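Local coordinates for stromal cell-derived factor 2-like protein (Arabidopsis thaliana, PDB 3MAL) that takes part in protein quality control and the unfolded protein response of the endoplasmic reticulum, in complex with ERDJ3B and BIP1, at residues A[24-29]-A[182-187]; A[31-36]-A[53-58]. All blocks are in the same frame, centred on the assembly; numbering follows the deposited sequence.

Contact 1 (A[24-29]-A[182-187]); sequences IKLMHE and NIWLAA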
loop_
_atom_site.group_PDB
_atom_site.type_symbol
_atom_site.label_atom_id
_atom_site.label_comp_id
_atom_site.label_asym_id
_atom_site.label_seq_id
_atom_site.Cartn_x
_atom_site.Cartn_y
_atom_site.Cartn_z
ATOM N N ILE A 24 -9.016 -2.443 4.197
ATOM C CA ILE A 24 -9.216 -2.111 2.788
ATOM C C ILE A 24 -8.451 -3.047 1.861
ATOM O O ILE A 24 -7.467 -3.673 2.273
ATOM C CB ILE A 24 -8.794 -0.648 2.458
ATOM C CG1 ILE A 24 -7.274 -0.464 2.571
ATOM C CG2 ILE A 24 -9.651 0.363 3.275
ATOM C CD1 ILE A 24 -6.747 0.861 2.001
ATOM N N LYS A 25 -8.927 -3.141 0.622
ATOM C CA LYS A 25 -8.082 -3.541 -0.486
ATOM C C LYS A 25 -7.719 -2.288 -1.295
ATOM O O LYS A 25 -8.433 -1.276 -1.259
ATOM C CB LYS A 25 -8.758 -4.596 -1.343
ATOM C CG LYS A 25 -9.107 -5.848 -0.569
ATOM C CD LYS A 25 -9.453 -7.004 -1.515
ATOM C CE LYS A 25 -9.747 -8.278 -0.706
ATOM N NZ LYS A 25 -10.183 -9.376 -1.616
ATOM N N LEU A 26 -6.562 -2.336 -1.945
ATOM C CA LEU A 26 -6.076 -1.239 -2.754
ATOM C C LEU A 26 -5.883 -1.746 -4.170
ATOM O O LEU A 26 -5.017 -2.595 -4.424
ATOM C CB LEU A 26 -4.764 -0.700 -2.169
ATOM C CG LEU A 26 -4.445 0.732 -2.578
ATOM C CD1 LEU A 26 -5.367 1.758 -1.883
ATOM C CD2 LEU A 26 -2.950 1.033 -2.298
ATOM N N MET A 27 -6.709 -1.249 -5.090
ATOM C CA MET A 27 -6.689 -1.695 -6.460
ATOM C C MET A 27 -5.920 -0.723 -7.349
ATOM O O MET A 27 -6.162 0.490 -7.313
ATOM C CB MET A 27 -8.119 -1.853 -6.978
ATOM C CG MET A 27 -8.211 -2.468 -8.379
ATOM S SD MET A 27 -9.855 -2.368 -9.133
ATOM C CE MET A 27 -9.833 -0.677 -9.700
ATOM N N HIS A 28 -5.006 -1.285 -8.143
ATOM C CA HIS A 28 -4.261 -0.571 -9.186
ATOM C C HIS A 28 -5.232 -0.125 -10.280
ATOM O O HIS A 28 -5.917 -0.952 -10.881
ATOM C CB HIS A 28 -3.221 -1.532 -9.756
ATOM C CG HIS A 28 -2.285 -0.923 -10.759
ATOM N ND1 HIS A 28 -1.432 0.119 -10.461
ATOM C CD2 HIS A 28 -2.031 -1.256 -12.047
ATOM C CE1 HIS A 28 -0.699 0.409 -11.524
ATOM N NE2 HIS A 28 -1.057 -0.399 -12.505
ATOM N N GLU A 29 -5.337 1.169 -10.525
ATOM C CA GLU A 29 -6.373 1.592 -11.492
ATOM C C GLU A 29 -6.253 1.001 -12.897
ATOM O O GLU A 29 -7.249 0.610 -13.482
ATOM C CB GLU A 29 -6.478 3.097 -11.605
ATOM C CG GLU A 29 -7.645 3.504 -12.524
ATOM C CD GLU A 29 -7.811 5.011 -12.599
ATOM O OE1 GLU A 29 -6.808 5.716 -12.864
ATOM O OE2 GLU A 29 -8.955 5.503 -12.415
ATOM N N ASN A 182 0.605 4.723 -11.445
ATOM C CA ASN A 182 0.654 4.873 -9.977
ATOM C C ASN A 182 -0.605 5.484 -9.349
ATOM O O ASN A 182 -0.561 6.055 -8.268
ATOM C CB ASN A 182 1.992 5.456 -9.434
ATOM C CG ASN A 182 2.510 6.641 -10.217
ATOM O OD1 ASN A 182 1.859 7.691 -10.286
ATOM N ND2 ASN A 182 3.734 6.508 -10.763
ATOM N N ILE A 183 -1.725 5.352 -10.045
ATOM C CA ILE A 183 -2.989 5.694 -9.426
ATOM C C ILE A 183 -3.645 4.430 -8.865
ATOM O O ILE A 183 -3.613 3.339 -9.470
ATOM C CB ILE A 183 -3.911 6.520 -10.356
ATOM C CG1 ILE A 183 -5.155 7.008 -9.595
ATOM C CG2 ILE A 183 -4.257 5.749 -11.610
ATOM C CD1 ILE A 183 -6.298 6.015 -9.542
ATOM N N TRP A 184 -4.173 4.573 -7.656
ATOM C CA TRP A 184 -4.815 3.470 -6.946
ATOM C C TRP A 184 -6.209 3.887 -6.461
ATOM O O TRP A 184 -6.521 5.074 -6.380
ATOM C CB TRP A 184 -3.959 3.046 -5.737
ATOM C CG TRP A 184 -2.595 2.505 -6.124
ATOM C CD1 TRP A 184 -1.488 3.233 -6.465
ATOM C CD2 TRP A 184 -2.203 1.123 -6.203
ATOM N NE1 TRP A 184 -0.434 2.390 -6.751
ATOM C CE2 TRP A 184 -0.845 1.094 -6.600
ATOM C CE3 TRP A 184 -2.867 -0.085 -5.988
ATOM C CZ2 TRP A 184 -0.138 -0.107 -6.778
ATOM C CZ3 TRP A 184 -2.168 -1.283 -6.161
ATOM C CH2 TRP A 184 -0.815 -1.280 -6.547
ATOM N N LEU A 185 -7.017 2.886 -6.120
ATOM C CA LEU A 185 -8.378 3.063 -5.606
ATOM C C LEU A 185 -8.595 2.112 -4.404
ATOM O O LEU A 185 -8.326 0.903 -4.496
ATOM C CB LEU A 185 -9.398 2.739 -6.715
ATOM C CG LEU A 185 -9.178 3.458 -8.067
ATOM C CD1 LEU A 185 -9.397 2.555 -9.266
ATOM C CD2 LEU A 185 -10.046 4.671 -8.192
ATOM N N ALA A 186 -9.056 2.645 -3.284
ATOM C CA ALA A 186 -9.475 1.771 -2.191
ATOM C C ALA A 186 -10.808 1.117 -2.549
ATOM O O ALA A 186 -11.741 1.781 -3.033
ATOM C CB ALA A 186 -9.568 2.536 -0.857
ATOM N N ALA A 187 -10.893 -0.191 -2.317
ATOM C CA ALA A 187 -12.134 -0.948 -2.591
ATOM C C ALA A 187 -12.400 -2.073 -1.570
ATOM O O ALA A 187 -11.538 -2.399 -0.718
ATOM C CB ALA A 187 -12.070 -1.519 -4.000
#

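Contact 2 (A[31-36]-A[53-58]); sequences TKFRLH and GFPGVV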
loop_
_atom_site.group_PDB
_atom_site.type_symbol
_atom_site.label_atom_id
_atom_site.label_comp_id
_atom_site.label_asym_id
_atom_site.label_seq_id
_atom_site.Cartn_x
_atom_site.Cartn_y
_atom_site.Cartn_z
ATOM N N THR A 31 -4.399 -1.800 -14.133
ATOM C CA THR A 31 -4.475 -3.242 -14.331
ATOM C C THR A 31 -5.577 -3.942 -13.524
ATOM O O THR A 31 -5.913 -5.102 -13.797
ATOM C CB THR A 31 -3.151 -3.917 -13.938
ATOM O OG1 THR A 31 -2.950 -3.738 -12.533
ATOM C CG2 THR A 31 -1.979 -3.331 -14.720
ATOM N N LYS A 32 -6.115 -3.254 -12.510
ATOM C CA LYS A 32 -7.128 -3.836 -11.621
ATOM C C LYS A 32 -6.579 -4.884 -10.622
ATOM O O LYS A 32 -7.346 -5.469 -9.869
ATOM C CB LYS A 32 -8.328 -4.409 -12.407
ATOM C CG LYS A 32 -8.878 -3.492 -13.542
ATOM C CD LYS A 32 -9.279 -2.112 -13.023
ATOM C CE LYS A 32 -9.785 -1.234 -14.194
ATOM N NZ LYS A 32 -9.989 0.190 -13.776
ATOM N N PHE A 33 -5.262 -5.099 -10.602
ATOM C CA PHE A 33 -4.653 -6.018 -9.616
ATOM C C PHE A 33 -4.683 -5.422 -8.201
ATOM O O PHE A 33 -4.676 -4.195 -8.022
ATOM C CB PHE A 33 -3.207 -6.406 -10.019
ATOM C CG PHE A 33 -3.127 -7.475 -11.123
ATOM C CD1 PHE A 33 -3.904 -7.374 -12.292
ATOM C CD2 PHE A 33 -2.261 -8.562 -10.995
ATOM C CE1 PHE A 33 -3.830 -8.369 -13.309
ATOM C CE2 PHE A 33 -2.169 -9.539 -11.993
ATOM C CZ PHE A 33 -2.966 -9.440 -13.163
ATOM N N ARG A 34 -4.715 -6.291 -7.193
ATOM C CA ARG A 34 -4.798 -5.830 -5.816
ATOM C C ARG A 34 -3.446 -5.885 -5.083
ATOM O O ARG A 34 -2.697 -6.854 -5.189
ATOM C CB ARG A 34 -5.826 -6.647 -5.021
ATOM C CG ARG A 34 -7.244 -6.339 -5.319
ATOM C CD ARG A 34 -7.749 -7.242 -6.432
ATOM N NE ARG A 34 -9.188 -7.446 -6.351
ATOM C CZ ARG A 34 -10.044 -6.966 -7.237
ATOM N NH1 ARG A 34 -9.588 -6.289 -8.285
ATOM N NH2 ARG A 34 -11.344 -7.180 -7.095
ATOM N N LEU A 35 -3.158 -4.843 -4.310
ATOM C CA LEU A 35 -1.988 -4.854 -3.438
ATOM C C LEU A 35 -2.055 -6.066 -2.498
ATOM O O LEU A 35 -3.055 -6.279 -1.807
ATOM C CB LEU A 35 -1.894 -3.517 -2.669
ATOM C CG LEU A 35 -0.605 -3.263 -1.864
ATOM C CD1 LEU A 35 0.596 -3.056 -2.819
ATOM C CD2 LEU A 35 -0.780 -2.081 -0.880
ATOM N N HIS A 36 -0.976 -6.852 -2.469
ATOM C CA HIS A 36 -0.988 -8.173 -1.892
ATOM C C HIS A 36 0.353 -8.515 -1.220
ATOM O O HIS A 36 1.435 -8.090 -1.662
ATOM C CB HIS A 36 -1.327 -9.168 -3.024
ATOM C CG HIS A 36 -1.139 -10.620 -2.686
ATOM N ND1 HIS A 36 0.055 -11.274 -2.874
ATOM C CD2 HIS A 36 -2.027 -11.568 -2.297
ATOM C CE1 HIS A 36 -0.084 -12.546 -2.542
ATOM N NE2 HIS A 36 -1.342 -12.749 -2.196
ATOM N N GLY A 53 1.194 -7.444 -6.976
ATOM C CA GLY A 53 -0.159 -7.230 -7.452
ATOM C C GLY A 53 -0.837 -8.570 -7.690
ATOM O O GLY A 53 -0.311 -9.410 -8.391
ATOM N N PHE A 54 -2.004 -8.763 -7.086
ATOM C CA PHE A 54 -2.731 -10.042 -7.127
ATOM C C PHE A 54 -4.104 -9.898 -7.847
ATOM O O PHE A 54 -4.919 -9.064 -7.475
ATOM C CB PHE A 54 -2.938 -10.524 -5.683
ATOM C CG PHE A 54 -3.445 -11.917 -5.574
ATOM C CD1 PHE A 54 -2.547 -12.991 -5.540
ATOM C CD2 PHE A 54 -4.815 -12.172 -5.492
ATOM C CE1 PHE A 54 -3.018 -14.297 -5.434
ATOM C CE2 PHE A 54 -5.296 -13.484 -5.384
ATOM C CZ PHE A 54 -4.403 -14.544 -5.358
ATOM N N PRO A 55 -4.387 -10.745 -8.854
ATOM C CA PRO A 55 -5.631 -10.477 -9.617
ATOM C C PRO A 55 -6.973 -11.028 -9.068
ATOM O O PRO A 55 -8.023 -10.427 -9.332
ATOM C CB PRO A 55 -5.326 -11.086 -10.994
ATOM C CG PRO A 55 -4.371 -12.244 -10.677
ATOM C CD PRO A 55 -3.559 -11.810 -9.468
ATOM N N GLY A 56 -6.949 -12.151 -8.346
ATOM C CA GLY A 56 -8.182 -12.810 -7.862
ATOM C C GLY A 56 -8.908 -12.016 -6.776
ATOM O O GLY A 56 -8.267 -11.356 -5.941
ATOM N N VAL A 57 -10.238 -12.079 -6.804
ATOM C CA VAL A 57 -11.104 -11.381 -5.852
ATOM C C VAL A 57 -11.019 -11.947 -4.432
ATOM O O VAL A 57 -10.973 -11.194 -3.436
ATOM C CB VAL A 57 -12.621 -11.417 -6.316
ATOM C CG1 VAL A 57 -13.541 -10.843 -5.247
ATOM C CG2 VAL A 57 -12.822 -10.697 -7.602
ATOM N N VAL A 58 -11.038 -13.272 -4.301
ATOM C CA VAL A 58 -11.021 -13.814 -2.947
ATOM C C VAL A 58 -9.639 -14.224 -2.447
ATOM O O VAL A 58 -9.031 -15.186 -2.899
ATOM C CB VAL A 58 -12.269 -14.726 -2.562
ATOM C CG1 VAL A 58 -13.244 -14.920 -3.714
ATOM C CG2 VAL A 58 -11.918 -16.008 -1.762
#

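Contact 1 (A[24-29]-A[182-187])
Strands 24-28 and 184-187 run antiparallel, with Lys25 opposite Ala187, Leu26 opposite Ala186, Met27 opposite Leu185 and His28 opposite Trp184, and their axes at 148°. Met27 N bonds to Leu185 O at 2.8 Å, and Leu185 N returns a bond to Met27 O. Lys25 and Ala187 make a second reciprocal pair. A further bond runs from Glu29 N to Ile183 O, at 3.0 Å.

Leu26, His28, Trp184 and Ala186 share one face of the sheet. The Trp184 indole is sandwiched between the first two. Leu26 CD2 lies over one face, toward the rim, and Leu26 CG is 3.8 Å from Trp184 CE3. On the opposite face, His28 CB makes a CH-pi contact, 4.0 Å from the centre of the six-membered ring. The imidazole of His28 turns its edge to the same indole, with the planes at 62°. Trp184 NE1 is bonded to Leu155 O.

On the other face, Met27 and Leu185 lie side by side. A bend at chi3 (80°) sets Met27 CE 3.3 Å from Leu185 CD1, a contact closer than usual, so its exact length is doubtful. Glu29 CB lies 3.8 Å from Leu185 CD1. Salt bridges pair Glu29 with Arg143 and Lys25 with Glu188.

This pairing joins the first and last strands of the beta-trefoil barrel. Main-chain bonds close the ring of strands, and the indole packs against Leu26 and His28 on their shared face.

Contact 2 (A[31-36]-A[53-58])
His36 and Phe54 both carry CG anti to the backbone N, with chi1 169° and -170°, and their rings meet in an offset stack. The planes are 14° apart and the centroids 4.5 Å. Phe54 CD1 lies over the imidazole face, toward its rim. At the base of the stack His36 CB is 3.4 Å from Phe54 CB. His36 ND1 is bonded to Thr52 OG1, which helps to fix the turn of the imidazole. The His36 ring also makes an edge-to-face pair with that of His38.

The backbones pair at Arg34 and Phe54. Arg34 N bonds to Phe54 O at 2.8 Å, and Phe54 N bonds back to Arg34 O. Gly53 CA adds a CA-H...O contact to Arg34 O at 3.4 Å. This is the antiparallel hairpin of strands 34-38 and 49-54, in the first MIR repeat. Such hairpins cap one end of the barrel in a beta-trefoil.

Past the pair the chains part, and Phe33 meets Pro55. Pro55 CB sits over the phenyl face, 3.7 Å from the ring centre, in a CH-pi contact. Gly53 O lies at the ring's edge, 3.4 Å from Phe33 CD2. Arg34 bends at chi2 and runs beside Val57. Its NH1 bonds to Lys32 O, in the guanidinium plane, at 2.9 Å. Its NH2 forms a salt bridge with Glu188, which lies on strand 184-190.

How the contacts relate
Contact 1 is the more buried of the two and closes the barrel. Contact 2 is partly buried, farther from the chain's centre, and belongs to the hairpin cap. Their centres are about 9 Å apart. Strand 23-28 leads into strand 34-38, and the two touch directly: Leu26 O to Leu35 N and His28 N to Phe33 O, both 2.9 Å, are probable hydrogen bonds. Contact 1 spans nearly the whole chain, while contact 2 is local and nested within it. In the first an indole lies between a leucine and a histidine; in the second, ring stacking and proline packing prevail. Glu188 ties them together, forming salt bridges with both Lys25 and Arg34.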